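Local structure of particle-associated lyase (4Y9V) at residues A45-Y50 with T64-V69; V74-V79 with D95-N100; F211-L216 with V227-D232. The protein acts as a trimeric phage tailspike that binds Acinetobacter baumannii capsular saccharide and probably degrades the capsule by a lyase reaction. All blocks are in the same frame, centred on the assembly; numbering follows the deposited sequence. Where two conformers were deposited one is given.

Contact 1: residues A45-Y50 with T64-V69; sequences AHLDTY and TVLNQV. With EDO (1,2-ethanediol), chain G; EDO (1,2-ethanediol), chain I.
The Y50 ring takes V69 on one face, with the CG2 methyl set over the ring centre. CG2 lies 3.5 Å from the centroid of the Y50 ring and 8° off its normal, a clear CH-pi contact. At the edge of the same ring, near its plane, Q68 CG lies 4.2 Å from Y50 CE2. This is helix-helix packing at the N-terminal end of the parallel beta-helix, consistent with the helical cap found in pectin lyase-like folds. V69 also rests on L77 and V74, which ties helix 63-71 to the first coils.

V65 meets the tyrosine at its CB. Its CG1, anti to the backbone N (chi1 -175°), fits between two residues of the other helix. It is 3.6 Å from Y50 CB and 3.7 Å from L47 CD1. The L47 and V65 side chains cross at about a right angle. L47 CD1 also reaches L66 CD2, more loosely. No hydrogen bond joins the two segments, so the direct contact is apolar. The polar ends of Y50 and Q68 share a partner instead: D72 accepts from Y50 OH with one carboxylate oxygen and is bonded to Q68 NE2 through the other. The tyrosine is thereby held at its tip as well as on its face. Y50 is modelled in two conformers; the contacts given are those of one.

At the start of helix 47-54, H46 occupies the N-cap position. L43 of the second subunit packs on H46 and D48. D48 OD1 forms a salt bridge with R82, while D48 OD2 accepts from a 1,2-ethanediol hydroxyl. Another 1,2-ethanediol sits at the edge of the H46 ring, in its plane, with its O1 2.7 Å from H46 ND1.

Contact 2: residues V74-V79 with D95-N100; sequences VKKLHV and DFEFVN. With EDO (1,2-ethanediol), chain J; EDO (1,2-ethanediol), chain G.
K76 runs out beside E97, the two side chains pointing the same way. In the conformer described, K76 CB faces O1 of a 1,2-ethanediol. K76 CG then lies near both E97 OE1 and V99 CG2. CD comes to 3.8 Å from E97 OE1, and CE packs 3.6 Å from V99 CG2. NZ ends 4.5 Å from E97 OE1, beyond a salt bridge, and donates to a water that is also close to OE1. A second water donates to both E97 OE1 and K75 O.

The backbones of strands 77-79 and 96-100 pair in parallel, as neighbouring coils of the beta-helix do. L77 N donates to E97 O at 2.8 Å, L77 O accepts from V99 N, and V79 N donates to V99 O. V99 CG2 also lies over one face of the H78 ring, offset toward the rim. L77, F96, F98 and V79 form the apolar side, where L77 CB meets F96 CZ at 3.8 Å. N100 OD1 is buried against V79 CB without a polar partner, while N100 ND2 bonds Y215 O.

K76 and E97 have opposite charges that do not touch, and water probably weakens their attraction; the side with L77, V79 and F98 is apolar apart from N100.

Contact 3: residues F211-L216 with V227-D232; sequences FKFNYL and VPLVID. With EDO (1,2-ethanediol), chain E.
F211 holds its ring carbon CG anti to the backbone N (chi1 178°), and L229 does the same with its own CG. The two side chains slide past each other in opposite directions. F213 differs. Its CG stands between the backbone N and the carbonyl carbon, the crowded position (chi1 51°), and its ring meets L229 tip to tip. The contact lies in the interior of one coil of the parallel beta-helix, the fold of the pectin lyase-like family. Strands 211-213 and 215-220 belong to different walls of it, with N214 at the corner between them. Strand 229-232 forms part of another wall.

L229 divides its two methyls among three neighbours. CD1 lies 3.8 Å from F211 CE2. CD2 lies 3.7 Å from F213 CE1 and, in the conformer of L216 described, 3.8 Å from L216 CD2. The L216 and L229 side chains pass obliquely. L216 CD2 also sits over the centre of one face of the F213 ring, 4.2 Å above its plane, so that methyl lies near both F213 and L229. I231 is more distant. Its CD1 approaches the edge of F213, near the ring plane, at 4.3 Å from CE1.

No hydrogen bond crosses between the segments; the axes of strands 211-213 and 229-232 come no closer than 9.7 Å and only side chains bridge the gap. The adjoining coils continue the apolar interior: F98 touches both F211 and F213, F114 and L252 touch L229, and F242 lies against F213, L216 and L229. At the corner, the N214 side chain is bonded to the backbone N of N100. Near the start of strand 211-213 a 1,2-ethanediol is bound, also bonded to I209 O. The F211 backbone N donates to its O1 at 2.9 Å.

In the fold
Contacts 1 and 2 touch directly, through backbone bonds between A45 or L47 and H78, and share one 1,2-ethanediol. Contact 2 meets contact 3 at N100, which bonds N214 and Y215. All three reach the same parallel sheet, in the order 45-46, 77-79, 96-100, 211-213. Contact 1 is a buried helix pairing at the N-terminal end. Contact 2 joins neighbouring strands by backbone bonds and is partly exposed, with charges and waters on one side. Contact 3 spans the interior between walls and is wholly buried and apolar. Contacts 1 and 3 do not touch; their centres are about 17 Å apart.

Contact 1: residues A45-Y50 with T64-V69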
loop_
_atom_site.group_PDB
_atom_site.type_symbol
_atom_site.label_atom_id
_atom_site.label_comp_id
_atom_site.label_asym_id
_atom_site.label_seq_id
_atom_site.Cartn_x
_atom_site.Cartn_y
_atom_site.Cartn_z
ATOM N N ALA A 45 -24.380 -15.817 33.708
ATOM C CA ALA A 45 -25.685 -16.080 33.135
ATOM C C ALA A 45 -25.550 -17.093 31.978
ATOM O O ALA A 45 -24.716 -16.942 31.102
ATOM C CB ALA A 45 -26.347 -14.836 32.624
ATOM N N HIS A 46 -26.395 -18.096 32.018
ATOM C CA HIS A 46 -26.495 -19.135 31.002
ATOM C C HIS A 46 -27.896 -19.220 30.460
ATOM O O HIS A 46 -28.858 -19.207 31.201
ATOM C CB HIS A 46 -26.144 -20.493 31.618
ATOM C CG HIS A 46 -24.727 -20.652 32.063
ATOM N ND1 HIS A 46 -23.750 -20.981 31.151
ATOM C CD2 HIS A 46 -24.128 -20.531 33.261
ATOM C CE1 HIS A 46 -22.584 -21.050 31.802
ATOM N NE2 HIS A 46 -22.796 -20.791 33.095
ATOM N N LEU A 47 -28.014 -19.448 29.145
ATOM C CA LEU A 47 -29.330 -19.605 28.550
ATOM C C LEU A 47 -30.085 -20.769 29.191
ATOM O O LEU A 47 -31.290 -20.701 29.391
ATOM C CB LEU A 47 -29.218 -19.775 27.033
ATOM C CG LEU A 47 -30.536 -19.868 26.295
ATOM C CD1 LEU A 47 -31.316 -18.561 26.392
ATOM C CD2 LEU A 47 -30.311 -20.248 24.856
ATOM N N ASP A 48 -29.374 -21.861 29.518
ATOM C CA ASP A 48 -30.066 -23.056 30.003
ATOM C C ASP A 48 -30.833 -22.790 31.305
ATOM O O ASP A 48 -31.891 -23.400 31.504
ATOM C CB ASP A 48 -29.086 -24.204 30.220
ATOM C CG ASP A 48 -28.828 -25.024 28.955
ATOM O OD1 ASP A 48 -28.545 -24.420 27.911
ATOM O OD2 ASP A 48 -28.850 -26.259 29.058
ATOM N N THR A 49 -30.328 -21.948 32.203
ATOM C CA THR A 49 -31.076 -21.672 33.419
ATOM C C THR A 49 -32.367 -20.949 33.111
ATOM O O THR A 49 -33.427 -21.204 33.726
ATOM C CB THR A 49 -30.224 -20.888 34.445
ATOM O OG1 THR A 49 -29.862 -19.665 33.888
ATOM C CG2 THR A 49 -29.075 -21.711 34.958
ATOM N N TYR A 50 -32.360 -20.000 32.164
ATOM C CA TYR A 50 -33.518 -19.324 31.704
ATOM C C TYR A 50 -34.531 -20.259 31.045
ATOM O O TYR A 50 -35.751 -20.157 31.270
ATOM C CB TYR A 50 -33.184 -18.166 30.710
ATOM C CG TYR A 50 -32.949 -16.844 31.413
ATOM C CD1 TYR A 50 -31.721 -16.501 31.949
ATOM C CD2 TYR A 50 -33.972 -15.932 31.504
ATOM C CE1 TYR A 50 -31.557 -15.263 32.584
ATOM C CE2 TYR A 50 -33.819 -14.700 32.129
ATOM C CZ TYR A 50 -32.612 -14.381 32.665
ATOM O OH TYR A 50 -32.405 -13.170 33.308
ATOM N N THR A 64 -39.055 -15.539 23.347
ATOM C CA THR A 64 -39.467 -14.945 24.612
ATOM C C THR A 64 -38.351 -15.031 25.628
ATOM O O THR A 64 -38.271 -14.172 26.554
ATOM C CB THR A 64 -40.735 -15.570 25.214
ATOM O OG1 THR A 64 -40.516 -16.943 25.498
ATOM C CG2 THR A 64 -41.944 -15.340 24.340
ATOM N N VAL A 65 -37.499 -16.035 25.557
ATOM C CA VAL A 65 -36.400 -16.227 26.482
ATOM C C VAL A 65 -35.317 -15.187 26.227
ATOM O O VAL A 65 -34.855 -14.539 27.161
ATOM C CB VAL A 65 -35.852 -17.674 26.400
ATOM C CG1 VAL A 65 -34.792 -17.870 27.453
ATOM C CG2 VAL A 65 -36.983 -18.670 26.579
ATOM N N LEU A 66 -34.901 -15.030 24.961
ATOM C CA LEU A 66 -33.925 -13.967 24.647
ATOM C C LEU A 66 -34.444 -12.596 25.050
ATOM O O LEU A 66 -33.721 -11.782 25.612
ATOM C CB LEU A 66 -33.568 -14.002 23.164
ATOM C CG LEU A 66 -32.819 -15.271 22.704
ATOM C CD1 LEU A 66 -32.596 -15.172 21.208
ATOM C CD2 LEU A 66 -31.490 -15.461 23.400
ATOM N N ASN A 67 -35.732 -12.339 24.762
ATOM C CA ASN A 67 -36.310 -11.049 25.167
ATOM C C ASN A 67 -36.293 -10.897 26.691
ATOM O O ASN A 67 -36.052 -9.802 27.193
ATOM C CB ASN A 67 -37.697 -10.887 24.592
ATOM C CG ASN A 67 -37.702 -10.434 23.132
ATOM O OD1 ASN A 67 -36.751 -9.709 22.736
ATOM N ND2 ASN A 67 -38.650 -10.833 22.348
ATOM N N GLN A 68 -36.568 -11.987 27.449
ATOM C CA GLN A 68 -36.567 -11.869 28.900
ATOM C C GLN A 68 -35.154 -11.634 29.435
ATOM O O GLN A 68 -34.969 -10.829 30.349
ATOM C CB GLN A 68 -37.196 -13.112 29.545
ATOM C CG GLN A 68 -37.417 -12.902 31.027
ATOM C CD GLN A 68 -38.501 -11.866 31.284
ATOM O OE1 GLN A 68 -39.534 -11.860 30.589
ATOM N NE2 GLN A 68 -38.285 -11.010 32.237
ATOM N N VAL A 69 -34.166 -12.338 28.887
ATOM C CA VAL A 69 -32.775 -12.135 29.318
ATOM C C VAL A 69 -32.378 -10.660 29.131
ATOM O O VAL A 69 -31.848 -10.078 30.104
ATOM C CB VAL A 69 -31.829 -13.063 28.520
ATOM C CG1 VAL A 69 -30.378 -12.678 28.797
ATOM C CG2 VAL A 69 -32.068 -14.529 28.834
HETATM C C1 EDO G . -23.313 -22.930 28.495
HETATM O O1 EDO G . -24.293 -21.986 28.681
HETATM C C2 EDO G . -22.172 -22.472 27.552
HETATM O O2 EDO G . -21.365 -21.487 28.130
HETATM C C1 EDO I . -29.735 -27.691 32.053
HETATM O O1 EDO I . -28.501 -27.540 31.436
HETATM C C2 EDO I . -30.546 -28.935 31.783
HETATM O O2 EDO I . -30.825 -29.040 30.355
#

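Contact 2: residues V74-V79 with D95-N100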
loop_
_atom_site.group_PDB
_atom_site.type_symbol
_atom_site.label_atom_id
_atom_site.label_comp_id
_atom_site.label_asym_id
_atom_site.label_seq_id
_atom_site.Cartn_x
_atom_site.Cartn_y
_atom_site.Cartn_z
ATOM N N VAL A 74 -29.452 -8.560 31.816
ATOM C CA VAL A 74 -28.278 -9.456 31.833
ATOM C C VAL A 74 -27.299 -8.839 30.894
ATOM O O VAL A 74 -27.667 -8.524 29.747
ATOM C CB VAL A 74 -28.686 -10.859 31.419
ATOM C CG1 VAL A 74 -27.456 -11.720 31.075
ATOM C CG2 VAL A 74 -29.506 -11.510 32.530
ATOM N N LYS A 75 -26.051 -8.686 31.303
ATOM C CA LYS A 75 -25.034 -8.056 30.449
ATOM C C LYS A 75 -24.077 -9.004 29.781
ATOM O O LYS A 75 -23.234 -8.533 28.956
ATOM C CB LYS A 75 -24.246 -7.046 31.279
ATOM C CG LYS A 75 -25.069 -5.856 31.760
ATOM C CD LYS A 75 -24.607 -5.034 32.883
ATOM C CE LYS A 75 -25.582 -3.852 33.067
ATOM N NZ LYS A 75 -26.958 -4.284 33.512
ATOM N N LYS A 76 -24.186 -10.293 30.074
ATOM C CA LYS A 76 -23.312 -11.248 29.388
ATOM C C LYS A 76 -24.013 -12.584 29.495
ATOM O O LYS A 76 -24.243 -13.092 30.604
ATOM C CB LYS A 76 -21.945 -11.225 30.056
ATOM C CG LYS A 76 -20.910 -12.083 29.368
ATOM C CD LYS A 76 -19.563 -11.894 30.030
ATOM C CE LYS A 76 -18.486 -12.729 29.447
ATOM N NZ LYS A 76 -17.097 -12.367 29.946
ATOM N N LEU A 77 -24.330 -13.166 28.335
ATOM C CA LEU A 77 -25.067 -14.418 28.296
ATOM C C LEU A 77 -24.235 -15.510 27.625
ATOM O O LEU A 77 -23.805 -15.343 26.465
ATOM C CB LEU A 77 -26.370 -14.255 27.515
ATOM C CG LEU A 77 -27.248 -15.520 27.412
ATOM C CD1 LEU A 77 -27.823 -15.894 28.759
ATOM C CD2 LEU A 77 -28.311 -15.339 26.348
ATOM N N HIS A 78 -24.047 -16.613 28.321
ATOM C CA HIS A 78 -23.385 -17.807 27.779
ATOM C C HIS A 78 -24.445 -18.727 27.192
ATOM O O HIS A 78 -25.486 -18.951 27.815
ATOM C CB HIS A 78 -22.606 -18.520 28.880
ATOM C CG HIS A 78 -21.472 -17.731 29.394
ATOM N ND1 HIS A 78 -21.563 -16.713 30.291
ATOM C CD2 HIS A 78 -20.155 -17.861 29.036
ATOM C CE1 HIS A 78 -20.267 -16.220 30.455
ATOM N NE2 HIS A 78 -19.449 -16.931 29.716
ATOM N N VAL A 79 -24.176 -19.259 26.007
ATOM C CA VAL A 79 -25.123 -20.116 25.282
ATOM C C VAL A 79 -24.463 -21.435 24.904
ATOM O O VAL A 79 -23.418 -21.445 24.233
ATOM C CB VAL A 79 -25.697 -19.403 24.054
ATOM C CG1 VAL A 79 -26.684 -20.293 23.327
ATOM C CG2 VAL A 79 -26.330 -18.076 24.441
ATOM N N ASP A 95 -26.592 -2.357 25.862
ATOM C CA ASP A 95 -25.404 -3.170 25.752
ATOM C C ASP A 95 -25.717 -4.627 26.070
ATOM O O ASP A 95 -26.457 -4.913 27.005
ATOM C CB ASP A 95 -24.304 -2.683 26.681
ATOM C CG ASP A 95 -23.878 -1.263 26.430
ATOM O OD1 ASP A 95 -24.100 -0.715 25.344
ATOM O OD2 ASP A 95 -23.233 -0.703 27.394
ATOM N N PHE A 96 -25.119 -5.549 25.318
ATOM C CA PHE A 96 -25.357 -6.971 25.487
ATOM C C PHE A 96 -24.179 -7.716 24.909
ATOM O O PHE A 96 -23.701 -7.328 23.851
ATOM C CB PHE A 96 -26.660 -7.364 24.760
ATOM C CG PHE A 96 -27.157 -8.735 25.127
ATOM C CD1 PHE A 96 -26.770 -9.859 24.430
ATOM C CD2 PHE A 96 -28.019 -8.868 26.200
ATOM C CE1 PHE A 96 -27.254 -11.135 24.799
ATOM C CE2 PHE A 96 -28.485 -10.110 26.546
ATOM C CZ PHE A 96 -28.108 -11.246 25.876
ATOM N N GLU A 97 -23.775 -8.800 25.553
ATOM C CA GLU A 97 -22.683 -9.638 25.077
ATOM C C GLU A 97 -23.094 -11.107 25.065
ATOM O O GLU A 97 -23.526 -11.623 26.106
ATOM C CB GLU A 97 -21.448 -9.459 25.954
ATOM C CG GLU A 97 -20.287 -10.361 25.542
ATOM C CD GLU A 97 -18.979 -10.145 26.259
ATOM O OE1 GLU A 97 -18.937 -9.342 27.223
ATOM O OE2 GLU A 97 -17.963 -10.781 25.844
ATOM N N PHE A 98 -22.945 -11.751 23.919
ATOM C CA PHE A 98 -23.050 -13.198 23.823
ATOM C C PHE A 98 -21.669 -13.845 23.948
ATOM O O PHE A 98 -20.693 -13.397 23.333
ATOM C CB PHE A 98 -23.568 -13.639 22.437
ATOM C CG PHE A 98 -25.043 -13.441 22.235
ATOM C CD1 PHE A 98 -25.948 -14.433 22.654
ATOM C CD2 PHE A 98 -25.582 -12.313 21.593
ATOM C CE1 PHE A 98 -27.293 -14.305 22.408
ATOM C CE2 PHE A 98 -26.941 -12.199 21.362
ATOM C CZ PHE A 98 -27.799 -13.197 21.762
ATOM N N VAL A 99 -21.634 -14.979 24.668
ATOM C CA VAL A 99 -20.515 -15.905 24.657
ATOM C C VAL A 99 -21.099 -17.251 24.220
ATOM O O VAL A 99 -21.654 -18.008 25.014
ATOM C CB VAL A 99 -19.785 -16.019 25.993
ATOM C CG1 VAL A 99 -18.551 -16.898 25.813
ATOM C CG2 VAL A 99 -19.427 -14.674 26.549
ATOM N N ASN A 100 -21.029 -17.518 22.912
ATOM C CA ASN A 100 -21.655 -18.675 22.305
ATOM C C ASN A 100 -20.654 -19.792 22.042
ATOM O O ASN A 100 -19.596 -19.530 21.483
ATOM C CB ASN A 100 -22.327 -18.270 20.998
ATOM C CG ASN A 100 -23.469 -17.299 21.233
ATOM O OD1 ASN A 100 -24.112 -17.304 22.243
ATOM N ND2 ASN A 100 -23.728 -16.448 20.229
HETATM C C1 EDO J . -24.290 -11.878 33.826
HETATM O O1 EDO J . -24.025 -10.644 33.147
HETATM C C2 EDO J . -25.090 -11.653 35.070
HETATM O O2 EDO J . -26.384 -11.167 34.782
HETATM C C1 EDO G . -23.313 -22.930 28.495
HETATM O O1 EDO G . -24.293 -21.986 28.681
HETATM C C2 EDO G . -22.172 -22.472 27.552
HETATM O O2 EDO G . -21.365 -21.487 28.130
HETATM O O HOH W 1 -27.927 -5.993 28.971
HETATM O O HOH W 2 -20.340 -7.862 29.059
HETATM O O HOH W 3 -17.032 -9.726 29.140
#

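Contact 3: residues F211-L216 with V227-D232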
loop_
_atom_site.group_PDB
_atom_site.type_symbol
_atom_site.label_atom_id
_atom_site.label_comp_id
_atom_site.label_asym_id
_atom_site.label_seq_id
_atom_site.Cartn_x
_atom_site.Cartn_y
_atom_site.Cartn_z
ATOM N N PHE A 211 -22.852 -3.905 21.493
ATOM C CA PHE A 211 -23.379 -5.234 21.265
ATOM C C PHE A 211 -22.234 -6.121 20.823
ATOM O O PHE A 211 -21.622 -5.845 19.795
ATOM C CB PHE A 211 -24.465 -5.176 20.206
ATOM C CG PHE A 211 -25.046 -6.529 19.866
ATOM C CD1 PHE A 211 -26.020 -7.088 20.660
ATOM C CD2 PHE A 211 -24.629 -7.252 18.755
ATOM C CE1 PHE A 211 -26.574 -8.340 20.387
ATOM C CE2 PHE A 211 -25.169 -8.468 18.442
ATOM C CZ PHE A 211 -26.151 -9.020 19.271
ATOM N N LYS A 212 -21.919 -7.141 21.614
ATOM C CA LYS A 212 -20.715 -7.969 21.439
ATOM C C LYS A 212 -21.071 -9.426 21.288
ATOM O O LYS A 212 -22.052 -9.927 21.860
ATOM C CB LYS A 212 -19.775 -7.819 22.680
ATOM C CG LYS A 212 -19.346 -6.369 22.860
ATOM C CD LYS A 212 -18.336 -6.309 23.978
ATOM C CE LYS A 212 -16.990 -6.957 23.642
ATOM N NZ LYS A 212 -16.001 -6.644 24.763
ATOM N N PHE A 213 -20.203 -10.139 20.571
ATOM C CA PHE A 213 -20.313 -11.585 20.470
ATOM C C PHE A 213 -18.942 -12.121 20.076
ATOM O O PHE A 213 -18.236 -11.528 19.260
ATOM C CB PHE A 213 -21.371 -12.028 19.451
ATOM C CG PHE A 213 -21.238 -11.381 18.085
ATOM C CD1 PHE A 213 -21.885 -10.186 17.852
ATOM C CD2 PHE A 213 -20.509 -11.945 17.065
ATOM C CE1 PHE A 213 -21.801 -9.550 16.637
ATOM C CE2 PHE A 213 -20.413 -11.317 15.835
ATOM C CZ PHE A 213 -21.035 -10.101 15.623
ATOM N N ASN A 214 -18.587 -13.281 20.619
ATOM C CA ASN A 214 -17.426 -14.015 20.167
ATOM C C ASN A 214 -17.687 -14.715 18.833
ATOM O O ASN A 214 -16.794 -14.839 17.976
ATOM C CB ASN A 214 -16.968 -15.033 21.208
ATOM C CG ASN A 214 -17.996 -16.094 21.501
ATOM O OD1 ASN A 214 -19.191 -15.828 21.546
ATOM N ND2 ASN A 214 -17.578 -17.344 21.680
ATOM N N TYR A 215 -18.903 -15.210 18.668
ATOM C CA TYR A 215 -19.305 -16.134 17.611
ATOM C C TYR A 215 -20.805 -15.969 17.471
ATOM O O TYR A 215 -21.516 -16.076 18.478
ATOM C CB TYR A 215 -18.980 -17.546 18.063
ATOM C CG TYR A 215 -19.417 -18.688 17.183
ATOM C CD1 TYR A 215 -20.677 -19.240 17.279
ATOM C CD2 TYR A 215 -18.527 -19.237 16.267
ATOM C CE1 TYR A 215 -21.067 -20.289 16.472
ATOM C CE2 TYR A 215 -18.893 -20.303 15.476
ATOM C CZ TYR A 215 -20.165 -20.842 15.578
ATOM O OH TYR A 215 -20.569 -21.961 14.883
ATOM N N LEU A 216 -21.255 -15.749 16.248
ATOM C CA LEU A 216 -22.700 -15.652 16.001
ATOM C C LEU A 216 -22.916 -16.331 14.662
ATOM O O LEU A 216 -22.292 -15.945 13.654
ATOM C CB LEU A 216 -23.122 -14.205 16.065
ATOM C CG LEU A 216 -24.585 -13.946 15.740
ATOM C CD1 LEU A 216 -25.504 -14.705 16.651
ATOM C CD2 LEU A 216 -24.918 -12.443 15.782
ATOM N N VAL A 227 -32.421 -8.648 7.698
ATOM C CA VAL A 227 -30.995 -8.961 7.695
ATOM C C VAL A 227 -30.697 -9.735 8.970
ATOM O O VAL A 227 -31.113 -9.303 10.056
ATOM C CB VAL A 227 -30.188 -7.656 7.582
ATOM C CG1 VAL A 227 -28.692 -7.948 7.649
ATOM C CG2 VAL A 227 -30.548 -6.928 6.281
ATOM N N PRO A 228 -30.009 -10.880 8.910
ATOM C CA PRO A 228 -29.821 -11.662 10.125
ATOM C C PRO A 228 -29.252 -10.919 11.308
ATOM O O PRO A 228 -29.686 -11.111 12.433
ATOM C CB PRO A 228 -28.920 -12.806 9.587
ATOM C CG PRO A 228 -29.314 -12.977 8.161
ATOM C CD PRO A 228 -29.631 -11.617 7.698
ATOM N N LEU A 229 -28.238 -10.061 11.056
ATOM C CA LEU A 229 -27.775 -9.142 12.088
ATOM C C LEU A 229 -27.574 -7.751 11.458
ATOM O O LEU A 229 -26.865 -7.607 10.456
ATOM C CB LEU A 229 -26.471 -9.565 12.714
ATOM C CG LEU A 229 -25.861 -8.575 13.737
ATOM C CD1 LEU A 229 -26.758 -8.363 14.939
ATOM C CD2 LEU A 229 -24.477 -9.036 14.134
ATOM N N VAL A 230 -28.161 -6.748 12.111
ATOM C CA VAL A 230 -27.837 -5.344 11.883
ATOM C C VAL A 230 -27.247 -4.804 13.196
ATOM O O VAL A 230 -27.820 -5.016 14.262
ATOM C CB VAL A 230 -29.047 -4.505 11.477
ATOM C CG1 VAL A 230 -28.589 -3.055 11.157
ATOM C CG2 VAL A 230 -29.786 -5.132 10.304
ATOM N N ILE A 231 -26.120 -4.079 13.081
ATOM C CA ILE A 231 -25.572 -3.263 14.163
ATOM C C ILE A 231 -25.680 -1.817 13.694
ATOM O O ILE A 231 -25.185 -1.495 12.619
ATOM C CB ILE A 231 -24.128 -3.636 14.489
ATOM C CG1 ILE A 231 -23.993 -5.081 14.913
ATOM C CG2 ILE A 231 -23.542 -2.672 15.503
ATOM C CD1 ILE A 231 -22.574 -5.576 15.061
ATOM N N ASP A 232 -26.353 -0.980 14.495
ATOM C CA ASP A 232 -26.727 0.370 14.102
ATOM C C ASP A 232 -26.346 1.333 15.221
ATOM O O ASP A 232 -26.608 1.044 16.396
ATOM C CB ASP A 232 -28.228 0.364 13.818
ATOM C CG ASP A 232 -28.829 1.553 13.117
ATOM O OD1 ASP A 232 -28.217 2.618 13.021
ATOM O OD2 ASP A 232 -29.997 1.362 12.602
HETATM C C1 EDO E . -21.137 -2.834 18.408
HETATM O O1 EDO E . -22.328 -2.461 19.090
HETATM C C2 EDO E . -20.002 -2.859 19.404
HETATM O O2 EDO E . -19.799 -1.520 19.850
#